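Local structure of HIT family hydrolase (Legionella pneumophila subsp. pneumophila, 6D6J) at residues R39-A42 with P43-L47; N94-G98 with G99-V103. The protein binds zinc and, as a member of the histidine-triad (HIT) family, probably acts as a hydrolase. One frame throughout, in Å; residues are numbered along the deposited sequence.

Interaction 1 (39-42 with 43-47) and interaction 2 (94-98 with 99-103) follow one another along the chain, with helix 62-81 and most of strand 89-95 between them. Their centres lie 17 Å apart and their nearest atoms about 7 Å, so they do not touch. Both belong to one antiparallel sheet: interaction 1 is the loop entering the central strand 44-50, and interaction 2 leaves strand 89-95, outermost within the chain but paired at its end with a strand of the second subunit, so the sheet runs on across the interface. Strand 108-112, between these two, directly follows His-107, the predicted nucleotidylated histidine; Gln-101 approaches it more closely than His-45 does. Each contact also meets the second subunit.

Interaction 1: R39-A42 with P43-L47; sequences RPQA and PTHLL
The backbone doubles back so that the CA atoms of Pro-40 and His-45 come within 5.1 Å, closing the loop of the beta hairpin formed by strands 32-36 and 44-50 of the HIT fold. The chief polar evidence is a backbone-to-ring bond: Gln-41 N donates to His-45 ND1 at 2.9 Å, with an N-H...N angle of 161°. The donor lies nearly in the imidazole plane, so it meets the ring at its edge. His-45 can present that nitrogen because its CG stands anti to the backbone N (chi1 -174°), which turns the ring toward the 39-42 backbone with its ND1 edge leading. Its CB meanwhile packs against Pro-40 CB at 3.7 Å, and Pro-40 CA comes obliquely to within 3.5 Å of ND1. The other ring nitrogen, NE2, is hydrogen-bonded to His-109 ND1. The imidazole is therefore gripped at both nitrogens, which fixes its rotation about 7 Å from the side chain of His-107, the predicted active-site residue.

Gln-41 runs alongside His-45, the two pointing the same way, with amide and ring planes 75° apart. Its methylenes do the touching, CG lying 3.8 Å from His-45 CE1. The chain then bends at chi2 and turns the amide away from His-45 toward Arg-39 O. Trp-118 of the second subunit packs on both Gln-41 and His-45. Where the chain enters the strand, Ala-42 CB sits only 3.4 Å from Pro-43 CD, a tight pair across the peptide bond, and the buried Ala-42 N finds no partner in the model. The loop is braced at its start as well: Gln-41 NE2 donates to Arg-39 O over 3.0 Å, approaching from above the carbonyl plane while the acceptor lies close to the amide plane.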
# COMPACT_ATOMS: atom_id res chain seq x y z
N ARG B 39 -1.33 -7.32 17.30
CA ARG B 39 -1.27 -6.01 17.96
C ARG B 39 -2.04 -5.02 17.10
O ARG B 39 -1.46 -4.12 16.48
CB ARG B 39 0.17 -5.55 18.14
CG ARG B 39 0.97 -6.37 19.14
CD ARG B 39 2.29 -5.69 19.45
NE ARG B 39 2.86 -6.10 20.74
CZ ARG B 39 3.51 -7.24 20.95
NH1 ARG B 39 3.68 -8.10 19.94
NH2 ARG B 39 3.99 -7.53 22.16
N PRO B 40 -3.36 -5.16 17.03
CA PRO B 40 -4.14 -4.35 16.09
C PRO B 40 -4.09 -2.87 16.46
O PRO B 40 -4.19 -2.50 17.63
CB PRO B 40 -5.55 -4.92 16.23
CG PRO B 40 -5.58 -5.49 17.63
CD PRO B 40 -4.21 -6.09 17.79
N GLN B 41 -3.93 -2.04 15.44
CA GLN B 41 -3.85 -0.60 15.58
C GLN B 41 -5.15 0.10 15.25
O GLN B 41 -5.22 1.33 15.31
CB GLN B 41 -2.72 -0.06 14.70
CG GLN B 41 -1.35 -0.64 15.03
CD GLN B 41 -0.93 -0.32 16.44
OE1 GLN B 41 -0.76 0.85 16.80
NE2 GLN B 41 -0.75 -1.36 17.25
N ALA B 42 -6.16 -0.67 14.86
CA ALA B 42 -7.50 -0.18 14.57
C ALA B 42 -8.45 -1.31 14.96
O ALA B 42 -8.00 -2.44 15.20
CB ALA B 42 -7.64 0.17 13.08
N PRO B 43 -9.75 -1.04 15.02
CA PRO B 43 -10.67 -2.09 15.49
C PRO B 43 -10.59 -3.38 14.68
O PRO B 43 -10.80 -4.45 15.26
CB PRO B 43 -12.04 -1.40 15.48
CG PRO B 43 -11.70 0.04 15.80
CD PRO B 43 -10.44 0.27 14.97
N THR B 44 -10.31 -3.30 13.38
CA THR B 44 -9.92 -4.46 12.59
C THR B 44 -8.57 -4.17 11.96
O THR B 44 -8.38 -3.12 11.33
CB THR B 44 -10.95 -4.79 11.49
OG1 THR B 44 -12.17 -5.20 12.11
CG2 THR B 44 -10.47 -5.91 10.56
N HIS B 45 -7.63 -5.10 12.11
CA HIS B 45 -6.29 -4.94 11.54
C HIS B 45 -5.82 -6.29 11.01
O HIS B 45 -5.53 -7.22 11.78
CB HIS B 45 -5.35 -4.37 12.61
CG HIS B 45 -3.98 -4.01 12.12
ND1 HIS B 45 -3.11 -3.29 12.91
CD2 HIS B 45 -3.31 -4.31 10.98
CE1 HIS B 45 -1.97 -3.15 12.27
NE2 HIS B 45 -2.06 -3.75 11.10
N LEU B 46 -5.75 -6.40 9.69
CA LEU B 46 -5.40 -7.65 9.02
C LEU B 46 -4.08 -7.48 8.29
O LEU B 46 -3.69 -6.36 7.92
CB LEU B 46 -6.53 -8.08 8.07
CG LEU B 46 -7.90 -8.21 8.77
CD1 LEU B 46 -9.03 -8.39 7.79
CD2 LEU B 46 -7.91 -9.33 9.81
N LEU B 47 -3.41 -8.60 8.06
CA LEU B 47 -2.16 -8.66 7.32
C LEU B 47 -2.34 -9.60 6.14
O LEU B 47 -2.88 -10.70 6.30
CB LEU B 47 -1.05 -9.23 8.22
CG LEU B 47 -0.79 -8.40 9.48
CD1 LEU B 47 0.17 -9.10 10.43
CD2 LEU B 47 -0.28 -7.02 9.12

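Interaction 2: N94-G98 with G99-V103; sequences NVNSG and GGQEV
Gln-101 fills the tight side of this contact by reaching back along the chain to Asn-96. With CG anti to the backbone N (chi1 -177°) and the rest extended, its side chain spans the distance from its own CA to the Asn-96 backbone, where OE1 accepts from N at 3.0 Å. That bond is nearly straight (173°) and falls on an in-plane lone pair of the amide oxygen. A water lies 2.8 Å from both Gln-101 OE1 and Asn-94 O and can donate to either, though it has more acceptors in reach than protons. Gln-101 NE2 bonds to Val-103 O at 2.9 Å and also to Ala-55 O, so both ends of the amide are held and its flip is fixed, close to the predicted active-site His-107.

The backbone beneath forms a Schellman motif: Gln-101 N donates to Asn-96 O and Gly-100 N to Ser-97 O, each at 3.0 Å, with Gly-100 at a positive phi of 96°. Nearby, Gly-99 O sits 3.1 Å from Asn-94 OD1, two acceptors that both receive bonds from Arg-90 of the second subunit (NE to OD1, NH2 to Gly-99 O), whose charge probably offsets their repulsion. At the same interface Asn-96 ND2 bonds to Ser-85 O of the second subunit. The loose side is the Ser-97 side chain, exposed and modelled in two conformers.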
# COMPACT_ATOMS: atom_id res chain seq x y z
N ASN B 94 5.02 -1.08 4.93
CA ASN B 94 6.19 -0.50 5.57
C ASN B 94 7.43 -1.11 4.95
O ASN B 94 7.46 -2.31 4.68
CB ASN B 94 6.18 -0.82 7.06
CG ASN B 94 5.08 -0.09 7.80
OD1 ASN B 94 4.50 0.87 7.30
ND2 ASN B 94 4.83 -0.52 9.03
N VAL B 95 8.47 -0.30 4.75
CA VAL B 95 9.70 -0.79 4.14
C VAL B 95 10.89 -0.39 5.01
O VAL B 95 11.21 0.81 5.12
CB VAL B 95 9.88 -0.32 2.69
CG1 VAL B 95 11.07 -1.05 2.05
CG2 VAL B 95 8.59 -0.58 1.90
N ASN B 96 11.55 -1.38 5.60
CA ASN B 96 12.74 -1.20 6.42
C ASN B 96 12.45 -0.46 7.72
O ASN B 96 11.32 -0.05 7.98
CB ASN B 96 13.93 -0.66 5.60
CG ASN B 96 14.56 -1.74 4.77
OD1 ASN B 96 14.60 -2.89 5.22
ND2 ASN B 96 15.03 -1.41 3.58
N SER B 97 13.46 -0.32 8.57
CA SER B 97 13.21 0.18 9.92
C SER B 97 12.64 1.59 9.90
O SER B 97 11.73 1.90 10.68
CB SER B 97 14.48 0.11 10.77
OG SER B 97 14.20 0.44 12.12
N GLY B 98 13.15 2.46 9.03
CA GLY B 98 12.65 3.82 8.97
C GLY B 98 11.21 3.90 8.50
O GLY B 98 10.53 4.89 8.78
N GLY B 99 10.75 2.88 7.77
CA GLY B 99 9.35 2.78 7.38
C GLY B 99 8.48 2.09 8.39
O GLY B 99 7.26 2.02 8.17
N GLY B 100 9.05 1.57 9.48
CA GLY B 100 8.30 0.88 10.50
C GLY B 100 8.26 -0.63 10.36
O GLY B 100 7.56 -1.30 11.14
N GLN B 101 8.98 -1.20 9.39
CA GLN B 101 8.95 -2.65 9.21
C GLN B 101 9.74 -3.33 10.32
O GLN B 101 10.88 -2.95 10.59
CB GLN B 101 9.55 -3.01 7.85
CG GLN B 101 9.49 -4.51 7.58
CD GLN B 101 9.86 -4.90 6.16
OE1 GLN B 101 10.37 -4.09 5.38
NE2 GLN B 101 9.60 -6.15 5.82
N GLU B 102 9.15 -4.33 10.95
CA GLU B 102 9.85 -5.12 11.97
C GLU B 102 10.03 -6.57 11.58
O GLU B 102 11.05 -7.19 11.94
CB GLU B 102 9.09 -5.05 13.30
N VAL B 103 9.07 -7.15 10.87
CA VAL B 103 9.14 -8.53 10.39
C VAL B 103 9.55 -8.47 8.93
O VAL B 103 8.87 -7.83 8.11
CB VAL B 103 7.81 -9.26 10.57
CG1 VAL B 103 7.89 -10.67 9.98
CG2 VAL B 103 7.43 -9.34 12.04
O HOH W 1 8.78 -4.13 3.05